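Local coordinates for hypothetical protein MJ1247 (Methanocaldococcus jannaschii, PDB 1JEO), which catalyses the isomerization between 3-hexulose 6-phosphate and fructose 6-phosphate, a step in the biosynthesis of ribose 5-phosphate, at residues N28-A40 and F153-L165. Residues are numbered along the deposited sequence; the frame is centred on the assembly and turned at random.
Sequences NKLDSLIDRIIKA and FLDLVIAEIMKRL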
ATOM      1  N   ASN A  28      12.718  -4.696   7.845  1.00 23.96           N
ATOM      2  CA  ASN A  28      13.421  -3.629   7.138  1.00 23.60           C
ATOM      3  C   ASN A  28      12.530  -3.025   6.049  1.00 22.89           C
ATOM      4  O   ASN A  28      12.552  -1.817   5.846  1.00 22.50           O
ATOM      5  CB  ASN A  28      14.734  -4.152   6.534  1.00 44.91           C
ATOM      6  CG  ASN A  28      15.489  -3.086   5.751  1.00 45.17           C
ATOM      7  OD1 ASN A  28      15.572  -3.149   4.523  1.00 31.06           O
ATOM      8  ND2 ASN A  28      15.990  -2.075   6.452  1.00 31.06           N
ATOM      9  N   LYS A  29      11.752  -3.874   5.373  1.00 20.89           N
ATOM     10  CA  LYS A  29      10.831  -3.431   4.318  1.00 20.59           C
ATOM     11  C   LYS A  29       9.716  -2.557   4.904  1.00 20.31           C
ATOM     12  O   LYS A  29       9.380  -1.512   4.338  1.00 20.23           O
ATOM     13  CB  LYS A  29      10.239  -4.630   3.566  1.00 26.04           C
ATOM     14  CG  LYS A  29      11.242  -5.377   2.692  1.00 26.11           C
ATOM     15  CD  LYS A  29      10.570  -6.487   1.900  1.00 26.35           C
ATOM     16  CE  LYS A  29      11.555  -7.236   1.011  1.00 26.65           C
ATOM     17  NZ  LYS A  29      12.090  -6.402  -0.106  1.00 27.39           N
ATOM     18  N   LEU A  30       9.222  -2.954   6.080  1.00 17.77           N
ATOM     19  CA  LEU A  30       8.173  -2.227   6.803  1.00 17.68           C
ATOM     20  C   LEU A  30       8.717  -0.898   7.329  1.00 17.56           C
ATOM     21  O   LEU A  30       8.048   0.133   7.212  1.00 17.27           O
ATOM     22  CB  LEU A  30       7.629  -3.081   7.964  1.00 24.85           C
ATOM     23  CG  LEU A  30       6.629  -2.497   8.979  1.00 25.10           C
ATOM     24  CD1 LEU A  30       5.323  -2.097   8.296  1.00 24.72           C
ATOM     25  CD2 LEU A  30       6.363  -3.506  10.079  1.00 24.99           C
ATOM     26  N   ASP A  31       9.937  -0.933   7.882  1.00 23.50           N
ATOM     27  CA  ASP A  31      10.611   0.253   8.423  1.00 23.40           C
ATOM     28  C   ASP A  31      10.911   1.266   7.325  1.00 23.04           C
ATOM     29  O   ASP A  31      10.739   2.468   7.527  1.00 23.22           O
ATOM     30  CB  ASP A  31      11.917  -0.118   9.143  1.00 34.96           C
ATOM     31  CG  ASP A  31      11.685  -0.767  10.507  1.00 35.68           C
ATOM     32  OD1 ASP A  31      10.567  -0.682  11.053  1.00 36.03           O
ATOM     33  OD2 ASP A  31      12.641  -1.370  11.040  1.00 36.42           O
ATOM     34  N   SER A  32      11.298   0.759   6.154  1.00 21.43           N
ATOM     35  CA  SER A  32      11.610   1.590   4.991  1.00 20.71           C
ATOM     36  C   SER A  32      10.346   2.255   4.442  1.00 20.46           C
ATOM     37  O   SER A  32      10.373   3.437   4.115  1.00 19.95           O
ATOM     38  CB  SER A  32      12.302   0.765   3.902  1.00 29.41           C
ATOM     39  OG  SER A  32      12.755   1.586   2.843  1.00 29.87           O
ATOM     40  N   LEU A  33       9.233   1.511   4.419  1.00 19.56           N
ATOM     41  CA  LEU A  33       7.939   2.026   3.941  1.00 19.48           C
ATOM     42  C   LEU A  33       7.475   3.197   4.815  1.00 19.42           C
ATOM     43  O   LEU A  33       7.120   4.252   4.293  1.00 19.25           O
ATOM     44  CB  LEU A  33       6.871   0.907   3.925  1.00 20.48           C
ATOM     45  CG  LEU A  33       5.366   1.199   3.700  1.00 20.31           C
ATOM     46  CD1 LEU A  33       5.094   1.843   2.356  1.00 20.12           C
ATOM     47  CD2 LEU A  33       4.573  -0.088   3.816  1.00 20.14           C
ATOM     48  N   ILE A  34       7.572   3.017   6.134  1.00 20.41           N
ATOM     49  CA  ILE A  34       7.184   4.020   7.130  1.00 20.46           C
ATOM     50  C   ILE A  34       8.096   5.257   7.087  1.00 20.25           C
ATOM     51  O   ILE A  34       7.605   6.385   7.156  1.00 20.35           O
ATOM     52  CB  ILE A  34       7.143   3.381   8.559  1.00 22.90           C
ATOM     53  CG1 ILE A  34       6.018   2.340   8.614  1.00 23.05           C
ATOM     54  CG2 ILE A  34       6.937   4.440   9.653  1.00 23.04           C
ATOM     55  CD1 ILE A  34       6.065   1.445   9.817  1.00 22.85           C
ATOM     56  N   ASP A  35       9.399   5.033   6.911  1.00 21.53           N
ATOM     57  CA  ASP A  35      10.395   6.108   6.841  1.00 21.72           C
ATOM     58  C   ASP A  35      10.150   7.012   5.623  1.00 21.32           C
ATOM     59  O   ASP A  35      10.176   8.240   5.744  1.00 21.21           O
ATOM     60  CB  ASP A  35      11.812   5.517   6.803  1.00 52.60           C
ATOM     61  CG  ASP A  35      12.892   6.543   7.111  1.00 54.02           C
ATOM     62  OD1 ASP A  35      12.742   7.304   8.092  1.00 54.94           O
ATOM     63  OD2 ASP A  35      13.896   6.583   6.371  1.00 55.16           O
ATOM     64  N   ARG A  36       9.835   6.385   4.485  1.00 18.01           N
ATOM     65  CA  ARG A  36       9.547   7.088   3.229  1.00 17.54           C
ATOM     66  C   ARG A  36       8.240   7.879   3.291  1.00 17.27           C
ATOM     67  O   ARG A  36       8.146   8.949   2.694  1.00 17.25           O
ATOM     68  CB  ARG A  36       9.504   6.105   2.059  1.00 26.83           C
ATOM     69  CG  ARG A  36      10.854   5.537   1.692  1.00 27.21           C
ATOM     70  CD  ARG A  36      10.701   4.414   0.690  1.00 27.77           C
ATOM     71  NE  ARG A  36      11.926   3.635   0.541  1.00 28.34           N
ATOM     72  CZ  ARG A  36      12.761   3.725  -0.492  1.00 28.54           C
ATOM     73  NH1 ARG A  36      12.519   4.563  -1.491  1.00 28.89           N
ATOM     74  NH2 ARG A  36      13.846   2.968  -0.522  1.00 29.00           N
ATOM     75  N   ILE A  37       7.262   7.361   4.044  1.00 21.53           N
ATOM     76  CA  ILE A  37       5.952   8.009   4.235  1.00 21.59           C
ATOM     77  C   ILE A  37       6.098   9.289   5.083  1.00 21.92           C
ATOM     78  O   ILE A  37       5.511  10.325   4.749  1.00 21.53           O
ATOM     79  CB  ILE A  37       4.904   7.002   4.859  1.00 21.70           C
ATOM     80  CG1 ILE A  37       4.398   6.035   3.777  1.00 21.33           C
ATOM     81  CG2 ILE A  37       3.710   7.733   5.513  1.00 21.61           C
ATOM     82  CD1 ILE A  37       3.516   4.895   4.295  1.00 20.71           C
ATOM     83  N   ILE A  38       6.927   9.218   6.127  1.00 24.14           N
ATOM     84  CA  ILE A  38       7.182  10.352   7.029  1.00 24.49           C
ATOM     85  C   ILE A  38       8.055  11.444   6.374  1.00 24.35           C
ATOM     86  O   ILE A  38       7.836  12.643   6.600  1.00 24.29           O
ATOM     87  CB  ILE A  38       7.790   9.843   8.390  1.00 29.59           C
ATOM     88  CG1 ILE A  38       6.736   9.011   9.137  1.00 29.74           C
ATOM     89  CG2 ILE A  38       8.254  11.007   9.289  1.00 29.61           C
ATOM     90  CD1 ILE A  38       7.271   8.214  10.317  1.00 30.11           C
ATOM     91  N   LYS A  39       8.983  11.023   5.516  1.00 25.18           N
ATOM     92  CA  LYS A  39       9.894  11.941   4.831  1.00 25.22           C
ATOM     93  C   LYS A  39       9.350  12.572   3.552  1.00 24.57           C
ATOM     94  O   LYS A  39       9.875  13.590   3.094  1.00 24.70           O
ATOM     95  CB  LYS A  39      11.235  11.258   4.546  1.00 51.77           C
ATOM     96  CG  LYS A  39      12.105  11.068   5.778  1.00 53.07           C
ATOM     97  CD  LYS A  39      13.395  10.354   5.428  1.00 54.05           C
ATOM     98  CE  LYS A  39      14.317  10.253   6.628  1.00 54.70           C
ATOM     99  NZ  LYS A  39      15.544   9.472   6.300  1.00 55.31           N
ATOM    100  N   ALA A  40       8.296  11.984   2.985  1.00 22.12           N
ATOM    101  CA  ALA A  40       7.689  12.500   1.755  1.00 21.10           C
ATOM    102  C   ALA A  40       6.892  13.782   1.965  1.00 20.57           C
ATOM    103  O   ALA A  40       6.348  14.010   3.047  1.00 20.64           O
ATOM    104  CB  ALA A  40       6.801  11.448   1.122  1.00 21.50           C
ATOM    105  N   PHE A 153      -2.457  -5.699   5.821  1.00 16.71           N
ATOM    106  CA  PHE A 153      -1.063  -5.230   5.912  1.00 16.42           C
ATOM    107  C   PHE A 153      -1.026  -3.700   6.002  1.00 16.42           C
ATOM    108  O   PHE A 153      -0.334  -3.143   6.855  1.00 16.37           O
ATOM    109  CB  PHE A 153      -0.240  -5.704   4.690  1.00 18.29           C
ATOM    110  CG  PHE A 153       1.154  -5.105   4.602  1.00 18.20           C
ATOM    111  CD1 PHE A 153       2.146  -5.436   5.555  1.00 18.21           C
ATOM    112  CD2 PHE A 153       1.467  -4.174   3.590  1.00 18.03           C
ATOM    113  CE1 PHE A 153       3.430  -4.838   5.502  1.00 18.04           C
ATOM    114  CE2 PHE A 153       2.750  -3.566   3.523  1.00 18.12           C
ATOM    115  CZ  PHE A 153       3.735  -3.898   4.481  1.00 18.05           C
ATOM    116  N   LEU A 154      -1.777  -3.045   5.117  1.00 13.58           N
ATOM    117  CA  LEU A 154      -1.837  -1.587   5.072  1.00 13.96           C
ATOM    118  C   LEU A 154      -2.444  -0.953   6.319  1.00 14.10           C
ATOM    119  O   LEU A 154      -2.050   0.143   6.703  1.00 14.08           O
ATOM    120  CB  LEU A 154      -2.520  -1.108   3.788  1.00 16.03           C
ATOM    121  CG  LEU A 154      -1.682  -1.370   2.528  1.00 15.96           C
ATOM    122  CD1 LEU A 154      -2.516  -1.103   1.301  1.00 15.86           C
ATOM    123  CD2 LEU A 154      -0.393  -0.558   2.516  1.00 15.92           C
ATOM    124  N   ASP A 155      -3.351  -1.677   6.977  1.00 13.12           N
ATOM    125  CA  ASP A 155      -3.957  -1.203   8.223  1.00 13.69           C
ATOM    126  C   ASP A 155      -2.961  -1.399   9.369  1.00 13.68           C
ATOM    127  O   ASP A 155      -2.962  -0.626  10.325  1.00 13.95           O
ATOM    128  CB  ASP A 155      -5.275  -1.922   8.520  1.00 14.25           C
ATOM    129  CG  ASP A 155      -6.426  -1.453   7.625  1.00 15.06           C
ATOM    130  OD1 ASP A 155      -6.427  -0.289   7.169  1.00 15.54           O
ATOM    131  OD2 ASP A 155      -7.354  -2.252   7.401  1.00 15.64           O
ATOM    132  N   LEU A 156      -2.082  -2.401   9.235  1.00 16.65           N
ATOM    133  CA  LEU A 156      -1.037  -2.671  10.232  1.00 16.61           C
ATOM    134  C   LEU A 156       0.077  -1.622  10.116  1.00 16.28           C
ATOM    135  O   LEU A 156       0.718  -1.291  11.112  1.00 16.57           O
ATOM    136  CB  LEU A 156      -0.452  -4.086  10.092  1.00 19.19           C
ATOM    137  CG  LEU A 156      -1.322  -5.317  10.389  1.00 19.28           C
ATOM    138  CD1 LEU A 156      -0.516  -6.576  10.147  1.00 19.66           C
ATOM    139  CD2 LEU A 156      -1.852  -5.294  11.803  1.00 19.64           C
ATOM    140  N   VAL A 157       0.260  -1.071   8.910  1.00 18.00           N
ATOM    141  CA  VAL A 157       1.251  -0.012   8.652  1.00 17.29           C
ATOM    142  C   VAL A 157       0.737   1.259   9.342  1.00 17.31           C
ATOM    143  O   VAL A 157       1.500   1.951  10.022  1.00 17.11           O
ATOM    144  CB  VAL A 157       1.458   0.225   7.118  1.00 16.04           C
ATOM    145  CG1 VAL A 157       2.325   1.457   6.844  1.00 15.57           C
ATOM    146  CG2 VAL A 157       2.112  -1.000   6.499  1.00 15.35           C
ATOM    147  N   ILE A 158      -0.570   1.507   9.220  1.00 19.22           N
ATOM    148  CA  ILE A 158      -1.224   2.655   9.856  1.00 19.66           C
ATOM    149  C   ILE A 158      -1.092   2.517  11.379  1.00 20.32           C
ATOM    150  O   ILE A 158      -0.750   3.487  12.055  1.00 20.01           O
ATOM    151  CB  ILE A 158      -2.726   2.756   9.439  1.00 12.94           C
ATOM    152  CG1 ILE A 158      -2.841   3.089   7.942  1.00 12.45           C
ATOM    153  CG2 ILE A 158      -3.471   3.793  10.287  1.00 12.92           C
ATOM    154  CD1 ILE A 158      -2.247   4.451   7.531  1.00 11.51           C
ATOM    155  N   ALA A 159      -1.281   1.293  11.882  1.00 16.16           N
ATOM    156  CA  ALA A 159      -1.169   0.986  13.315  1.00 17.45           C
ATOM    157  C   ALA A 159       0.231   1.314  13.823  1.00 18.15           C
ATOM    158  O   ALA A 159       0.379   1.945  14.871  1.00 18.89           O
ATOM    159  CB  ALA A 159      -1.491  -0.484  13.577  1.00 14.15           C
ATOM    160  N   GLU A 160       1.240   0.952  13.028  1.00 16.69           N
ATOM    161  CA  GLU A 160       2.631   1.217  13.371  1.00 17.63           C
ATOM    162  C   GLU A 160       3.013   2.694  13.259  1.00 17.96           C
ATOM    163  O   GLU A 160       3.867   3.158  14.017  1.00 17.51           O
ATOM    164  CB  GLU A 160       3.584   0.350  12.542  1.00 26.67           C
ATOM    165  CG  GLU A 160       3.520  -1.147  12.843  1.00 27.16           C
ATOM    166  CD  GLU A 160       3.855  -1.492  14.287  1.00 27.75           C
ATOM    167  OE1 GLU A 160       4.942  -1.104  14.760  1.00 27.80           O
ATOM    168  OE2 GLU A 160       3.022  -2.151  14.948  1.00 27.72           O
ATOM    169  N   ILE A 161       2.376   3.432  12.341  1.00 17.76           N
ATOM    170  CA  ILE A 161       2.653   4.870  12.179  1.00 18.72           C
ATOM    171  C   ILE A 161       2.103   5.634  13.393  1.00 19.83           C
ATOM    172  O   ILE A 161       2.757   6.549  13.896  1.00 20.06           O
ATOM    173  CB  ILE A 161       2.081   5.457  10.836  1.00 16.89           C
ATOM    174  CG1 ILE A 161       2.833   4.864   9.639  1.00 16.69           C
ATOM    175  CG2 ILE A 161       2.240   6.991  10.791  1.00 16.62           C
ATOM    176  CD1 ILE A 161       2.223   5.187   8.264  1.00 16.85           C
ATOM    177  N   MET A 162       0.939   5.207  13.886  1.00 23.98           N
ATOM    178  CA  MET A 162       0.294   5.821  15.052  1.00 25.47           C
ATOM    179  C   MET A 162       1.095   5.594  16.340  1.00 26.29           C
ATOM    180  O   MET A 162       1.164   6.483  17.187  1.00 25.97           O
ATOM    181  CB  MET A 162      -1.129   5.291  15.236  1.00 23.99           C
ATOM    182  CG  MET A 162      -2.121   5.723  14.175  1.00 24.22           C
ATOM    183  SD  MET A 162      -3.828   5.266  14.573  1.00 25.04           S
ATOM    184  CE  MET A 162      -3.896   3.798  13.899  1.00 24.18           C
ATOM    185  N   LYS A 163       1.721   4.419  16.451  1.00 30.27           N
ATOM    186  CA  LYS A 163       2.553   4.036  17.602  1.00 31.75           C
ATOM    187  C   LYS A 163       3.847   4.845  17.675  1.00 32.75           C
ATOM    188  O   LYS A 163       4.241   5.298  18.751  1.00 32.91           O
ATOM    189  CB  LYS A 163       2.950   2.559  17.520  1.00 26.93           C
ATOM    190  CG  LYS A 163       1.867   1.559  17.802  1.00 26.98           C
ATOM    191  CD  LYS A 163       2.418   0.159  17.610  1.00 26.73           C
ATOM    192  CE  LYS A 163       1.388  -0.890  17.913  1.00 26.89           C
ATOM    193  NZ  LYS A 163       1.874  -2.258  17.591  1.00 26.80           N
ATOM    194  N   ARG A 164       4.497   5.011  16.522  1.00 25.94           N
ATOM    195  CA  ARG A 164       5.766   5.739  16.417  1.00 27.20           C
ATOM    196  C   ARG A 164       5.653   7.251  16.550  1.00 27.99           C
ATOM    197  O   ARG A 164       6.587   7.904  17.020  1.00 28.06           O
ATOM    198  CB  ARG A 164       6.477   5.382  15.109  1.00 49.38           C
ATOM    199  CG  ARG A 164       6.909   3.930  15.037  1.00 49.89           C
ATOM    200  CD  ARG A 164       7.444   3.572  13.669  1.00 50.14           C
ATOM    201  NE  ARG A 164       7.578   2.125  13.516  1.00 50.38           N
ATOM    202  CZ  ARG A 164       8.462   1.524  12.725  1.00 50.49           C
ATOM    203  NH1 ARG A 164       9.318   2.236  12.000  1.00 50.62           N
ATOM    204  NH2 ARG A 164       8.469   0.201  12.636  1.00 50.59           N
ATOM    205  N   LEU A 165       4.511   7.797  16.140  1.00 26.65           N
ATOM    206  CA  LEU A 165       4.280   9.238  16.209  1.00 27.86           C
ATOM    207  C   LEU A 165       3.356   9.665  17.357  1.00 28.61           C
ATOM    208  O   LEU A 165       3.016  10.848  17.473  1.00 28.65           O
ATOM    209  CB  LEU A 165       3.759   9.763  14.860  1.00 30.61           C
ATOM    210  CG  LEU A 165       4.603   9.569  13.592  1.00 30.85           C
ATOM    211  CD1 LEU A 165       3.873  10.184  12.399  1.00 30.88           C
ATOM    212  CD2 LEU A 165       5.997  10.186  13.751  1.00 30.71           C
TER
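I34 is the knob of this helix pair: it fits among V157, E160, I161 and R164. Its CD1 reaches the CB of E160 at 3.8 Å, and CG2, anti to the backbone N, turns to CG1 of I161. The axes of 28-39 and 153-164 cross at -65° and come within 10.7 Å.

V157 packs against both L30 and L33. V157 CG2 lies 3.8 Å from L30 CD1 and equally close to L33 CD2. The same methyl sits over one face of the F153 ring, offset toward the rim. L33 CD2 also approaches F153 CE2, at 3.9 Å. Further along, I37 CG2 meets I161 CD1 at 4.0 Å. I38 CD1 and L165 CD2 touch at the more exposed end.

The protein has the SIS fold, a parallel sheet with helices packed against it. L33 rests on I87 and I113, and L154 of the other helix on I89 and I115, so both helices pack side by side on strands 85-89 and 112-115. F153 also meets the ring of F20.

The polar contact is a salt bridge between partly exposed D31 and exposed R164. R164 runs extended from CG to NE and brings the edge of its guanidinium to D31 OD1; the two side chains cross at about a right angle. NH2 of R164 gives D31 OD1 a nearly straight bond of 2.8 Å (165°), in the guanidinium plane; NH1 adds a weak one to the same oxygen. The carboxylate plane is turned 61° from the guanidinium. An asparagine in place of this aspartate would probably leave the R164 charge without its mate and hold the guanidinium less firmly. I34 CD1 lies over the centre of one guanidinium face, 3.8 Å above it.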